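Local structure of ubiquitin-activating enzyme E1-like (Saccharomyces cerevisiae, 3ONH) at residues V5-K19 / E90-C104. The protein supplies, as the ubiquitin-fold domain of UBA2, the part of the ATP-dependent SMT3 (SUMO) E1 enzyme UBA2-AOS1 that meets the E2 Ubc9. Numbering follows the deposited sequence.
Sequences VCRGVIKLSSDCLNK and ELFLDVDDELPCNTC
Val-5 sets both methyls near CG of Glu-90, and its CG1 also sits over one face of the Arg-7 guanidinium. Arg-7 runs alongside Glu-90, the guanidinium and carboxylate planes 73° apart; OE1 lies at the guanidinium edge, where NH1 makes a weak, bent hydrogen bond to it at 3.1 Å as part of a salt bridge, and a water joins NH2 to OE2. From Cys-6 to Leu-12 the backbone exchanges hydrogen bonds alternately with Glu-90 to Asp-96, evidence of a regular parallel pair. Val-9 lies on the same face as Arg-7, pressing CG1 against Asp-94 CB at 3.4 Å. Ile-10 faces the other way, its CD1 3.7 Å from Leu-91 CD1 and 3.8 Å from Leu-93 CD2, where helix 22-33 covers this face, Phe-25 on Ile-10 and Ile-29 on Leu-91. Lys-11 NZ is linked to Asp-94 OD2 through a water that it holds only weakly, while Leu-12 turns CD2 to Cys-104 SG. Ser-13, the N-cap of helix 14-19, gives its N-H to Thr-103 O and takes that of Thr-103 on OG, both at 3.0 Å. With chi1 of 66°, Asp-15 folds CG between its backbone N and carbonyl carbon, and both carboxylate oxygens receive the Asn-102 N-H on their syn lone pairs, OD2 at 2.8 Å. With an alanine here, Asn-102 N is likely to lose both acceptors, and the loop its tie to the helix. Cys-16 SG packs on Cys-104 CB. Lys-19 NZ meets Asn-102 OD1 on a lone pair in the amide plane, at 2.6 Å. Two neighbouring parallel strands, 27° apart, within a mixed sheet covered by a helix are consistent with the ubiquitin-like beta-grasp fold of this domain.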
# COMPACT_ATOMS: atom_id res chain seq x y z
N VAL A 5 -9.76 -9.08 -6.58
CA VAL A 5 -8.57 -8.41 -6.09
C VAL A 5 -7.81 -9.34 -5.15
O VAL A 5 -8.41 -10.20 -4.51
CB VAL A 5 -8.96 -7.13 -5.34
CG1 VAL A 5 -9.51 -7.47 -3.97
CG2 VAL A 5 -7.78 -6.20 -5.24
N CYS A 6 -6.50 -9.18 -5.09
CA CYS A 6 -5.72 -9.92 -4.11
C CYS A 6 -5.91 -9.26 -2.75
O CYS A 6 -6.22 -8.07 -2.67
CB CYS A 6 -4.25 -9.99 -4.51
SG CYS A 6 -4.03 -10.75 -6.10
N ARG A 7 -5.75 -10.04 -1.69
CA ARG A 7 -5.96 -9.51 -0.35
C ARG A 7 -4.90 -10.01 0.61
O ARG A 7 -4.44 -11.15 0.51
CB ARG A 7 -7.36 -9.88 0.15
CG ARG A 7 -8.49 -9.29 -0.68
CD ARG A 7 -9.84 -9.85 -0.27
NE ARG A 7 -10.91 -9.35 -1.13
CZ ARG A 7 -11.39 -8.11 -1.06
NH1 ARG A 7 -10.89 -7.25 -0.18
NH2 ARG A 7 -12.36 -7.73 -1.87
N GLY A 8 -4.52 -9.15 1.54
CA GLY A 8 -3.58 -9.52 2.58
C GLY A 8 -3.66 -8.57 3.76
O GLY A 8 -4.30 -7.53 3.68
N VAL A 9 -3.00 -8.94 4.86
CA VAL A 9 -2.88 -8.08 6.02
C VAL A 9 -1.44 -7.61 6.18
O VAL A 9 -0.51 -8.41 6.15
CB VAL A 9 -3.31 -8.82 7.32
CG1 VAL A 9 -2.98 -7.98 8.55
CG2 VAL A 9 -4.78 -9.15 7.28
N ILE A 10 -1.27 -6.30 6.34
CA ILE A 10 0.01 -5.74 6.74
C ILE A 10 0.07 -5.64 8.25
O ILE A 10 -0.80 -5.03 8.87
CB ILE A 10 0.22 -4.34 6.14
CG1 ILE A 10 0.30 -4.42 4.61
CG2 ILE A 10 1.49 -3.72 6.67
CD1 ILE A 10 0.41 -3.07 3.93
N LYS A 11 1.08 -6.26 8.85
CA LYS A 11 1.30 -6.16 10.30
C LYS A 11 2.25 -5.00 10.62
O LYS A 11 3.44 -5.06 10.32
CB LYS A 11 1.87 -7.46 10.85
CG LYS A 11 0.99 -8.69 10.61
CD LYS A 11 1.77 -9.97 10.90
CE LYS A 11 0.94 -11.21 10.60
NZ LYS A 11 -0.31 -11.24 11.42
N LEU A 12 1.69 -3.95 11.22
CA LEU A 12 2.43 -2.73 11.53
C LEU A 12 2.46 -2.50 13.03
O LEU A 12 1.46 -2.68 13.71
CB LEU A 12 1.74 -1.52 10.89
CG LEU A 12 2.18 -1.06 9.51
CD1 LEU A 12 1.08 -0.24 8.87
CD2 LEU A 12 3.45 -0.24 9.61
N SER A 13 3.62 -2.09 13.54
CA SER A 13 3.70 -1.58 14.89
C SER A 13 3.25 -0.12 14.89
O SER A 13 3.29 0.55 13.86
CB SER A 13 5.11 -1.72 15.45
OG SER A 13 6.06 -1.01 14.68
N SER A 14 2.81 0.37 16.04
CA SER A 14 2.30 1.73 16.15
C SER A 14 3.34 2.77 15.74
O SER A 14 3.03 3.72 15.03
CB SER A 14 1.84 2.00 17.58
OG SER A 14 1.03 0.94 18.05
N ASP A 15 4.56 2.59 16.21
CA ASP A 15 5.63 3.52 15.93
C ASP A 15 5.90 3.57 14.44
O ASP A 15 6.45 4.55 13.93
CB ASP A 15 6.91 3.11 16.65
CG ASP A 15 7.47 1.80 16.14
OD1 ASP A 15 6.68 0.86 15.91
OD2 ASP A 15 8.70 1.69 15.98
N CYS A 16 5.52 2.51 13.74
CA CYS A 16 5.80 2.40 12.32
C CYS A 16 4.82 3.23 11.48
O CYS A 16 5.21 3.90 10.52
CB CYS A 16 5.79 0.94 11.87
SG CYS A 16 6.47 0.70 10.22
N LEU A 17 3.55 3.20 11.84
CA LEU A 17 2.58 4.05 11.16
C LEU A 17 3.04 5.50 11.28
O LEU A 17 2.89 6.28 10.34
CB LEU A 17 1.20 3.88 11.78
CG LEU A 17 0.02 4.32 10.91
CD1 LEU A 17 -0.29 3.28 9.84
CD2 LEU A 17 -1.20 4.56 11.77
N ASN A 18 3.60 5.84 12.43
CA ASN A 18 3.97 7.22 12.72
C ASN A 18 5.28 7.68 12.10
O ASN A 18 5.55 8.88 12.07
CB ASN A 18 4.04 7.46 14.23
CG ASN A 18 2.72 7.19 14.93
OD1 ASN A 18 1.68 7.09 14.30
ND2 ASN A 18 2.77 7.08 16.25
N LYS A 19 6.09 6.75 11.61
CA LYS A 19 7.40 7.13 11.06
C LYS A 19 7.55 6.79 9.59
O LYS A 19 8.36 7.41 8.89
CB LYS A 19 8.52 6.47 11.84
CG LYS A 19 8.61 4.97 11.64
CD LYS A 19 9.76 4.37 12.42
CE LYS A 19 9.75 4.89 13.85
NZ LYS A 19 10.87 4.36 14.69
N GLU A 90 -5.65 -5.48 -2.18
CA GLU A 90 -6.22 -4.73 -1.08
C GLU A 90 -5.52 -5.15 0.18
O GLU A 90 -5.60 -6.31 0.59
CB GLU A 90 -7.72 -4.99 -0.93
CG GLU A 90 -8.59 -4.19 -1.88
CD GLU A 90 -10.02 -4.02 -1.37
OE1 GLU A 90 -10.23 -4.21 -0.15
OE2 GLU A 90 -10.92 -3.71 -2.17
N LEU A 91 -4.81 -4.21 0.80
CA LEU A 91 -4.06 -4.49 2.01
C LEU A 91 -4.70 -3.87 3.25
O LEU A 91 -4.89 -2.65 3.32
CB LEU A 91 -2.61 -4.03 1.86
CG LEU A 91 -1.78 -4.77 0.80
CD1 LEU A 91 -0.54 -4.00 0.45
CD2 LEU A 91 -1.42 -6.15 1.29
N PHE A 92 -5.01 -4.72 4.21
CA PHE A 92 -5.57 -4.31 5.48
C PHE A 92 -4.44 -3.93 6.43
O PHE A 92 -3.52 -4.72 6.63
CB PHE A 92 -6.38 -5.47 6.07
CG PHE A 92 -7.10 -5.14 7.35
CD1 PHE A 92 -8.45 -4.80 7.33
CD2 PHE A 92 -6.45 -5.17 8.57
CE1 PHE A 92 -9.12 -4.50 8.49
CE2 PHE A 92 -7.12 -4.86 9.75
CZ PHE A 92 -8.46 -4.53 9.70
N LEU A 93 -4.50 -2.74 7.01
CA LEU A 93 -3.49 -2.30 7.96
C LEU A 93 -3.83 -2.75 9.37
O LEU A 93 -4.77 -2.25 10.00
CB LEU A 93 -3.33 -0.77 7.95
CG LEU A 93 -3.04 -0.10 6.61
CD1 LEU A 93 -2.69 1.37 6.81
CD2 LEU A 93 -1.90 -0.82 5.91
N ASP A 94 -3.06 -3.71 9.87
CA ASP A 94 -3.22 -4.25 11.22
C ASP A 94 -2.19 -3.65 12.18
O ASP A 94 -1.09 -4.18 12.34
CB ASP A 94 -3.10 -5.78 11.18
CG ASP A 94 -3.10 -6.41 12.55
OD1 ASP A 94 -3.41 -5.72 13.54
OD2 ASP A 94 -2.79 -7.62 12.65
N VAL A 95 -2.56 -2.54 12.80
CA VAL A 95 -1.69 -1.87 13.75
C VAL A 95 -1.87 -2.50 15.14
O VAL A 95 -2.90 -2.31 15.79
CB VAL A 95 -1.96 -0.37 13.77
CG1 VAL A 95 -1.18 0.31 14.89
CG2 VAL A 95 -1.59 0.23 12.42
N ASP A 96 -0.87 -3.25 15.57
CA ASP A 96 -1.01 -4.11 16.74
C ASP A 96 -0.04 -3.77 17.88
O ASP A 96 1.15 -3.53 17.65
CB ASP A 96 -0.83 -5.56 16.31
CG ASP A 96 -0.92 -6.53 17.47
OD1 ASP A 96 -1.52 -6.18 18.50
OD2 ASP A 96 -0.38 -7.65 17.34
N ASP A 97 -0.57 -3.76 19.09
CA ASP A 97 0.25 -3.66 20.29
C ASP A 97 0.10 -4.95 21.10
O ASP A 97 -1.01 -5.37 21.42
CB ASP A 97 -0.16 -2.45 21.13
N GLU A 98 1.23 -5.56 21.43
CA GLU A 98 2.52 -4.98 21.12
C GLU A 98 3.32 -5.80 20.12
O GLU A 98 3.97 -6.77 20.48
CB GLU A 98 3.33 -4.78 22.40
N LEU A 99 3.26 -5.40 18.85
CA LEU A 99 4.22 -5.89 17.88
C LEU A 99 5.55 -5.26 18.27
O LEU A 99 5.58 -4.20 18.89
CB LEU A 99 3.84 -5.47 16.46
CG LEU A 99 2.87 -6.38 15.71
CD1 LEU A 99 2.68 -5.88 14.29
CD2 LEU A 99 3.36 -7.82 15.71
N PRO A 100 6.66 -5.92 17.91
CA PRO A 100 7.96 -5.32 18.18
C PRO A 100 8.09 -3.97 17.47
O PRO A 100 7.42 -3.75 16.47
CB PRO A 100 8.94 -6.32 17.58
CG PRO A 100 8.21 -7.61 17.56
CD PRO A 100 6.78 -7.25 17.30
N CYS A 101 8.93 -3.09 18.00
CA CYS A 101 9.11 -1.78 17.41
C CYS A 101 9.59 -1.88 15.97
O CYS A 101 10.26 -2.84 15.60
CB CYS A 101 10.09 -0.95 18.23
SG CYS A 101 9.42 -0.41 19.81
N ASN A 102 9.22 -0.90 15.15
CA ASN A 102 9.69 -0.84 13.78
C ASN A 102 9.39 -2.13 13.04
O ASN A 102 10.24 -2.67 12.34
CB ASN A 102 11.18 -0.53 13.74
CG ASN A 102 11.52 0.77 14.44
OD1 ASN A 102 10.96 1.81 14.12
ND2 ASN A 102 12.43 0.71 15.40
N THR A 103 8.17 -2.63 13.21
CA THR A 103 7.70 -3.76 12.45
C THR A 103 6.81 -3.22 11.34
O THR A 103 5.90 -2.43 11.59
CB THR A 103 6.90 -4.75 13.32
OG1 THR A 103 7.70 -5.15 14.44
CG2 THR A 103 6.51 -5.98 12.53
N CYS A 104 7.10 -3.62 10.11
CA CYS A 104 6.18 -3.40 9.01
C CYS A 104 6.24 -4.62 8.13
O CYS A 104 7.01 -4.68 7.19
CB CYS A 104 6.57 -2.17 8.20
SG CYS A 104 5.51 -1.91 6.75
O HOH W 1 -13.66 -5.01 -1.39
O HOH W 2 -1.80 -10.21 13.83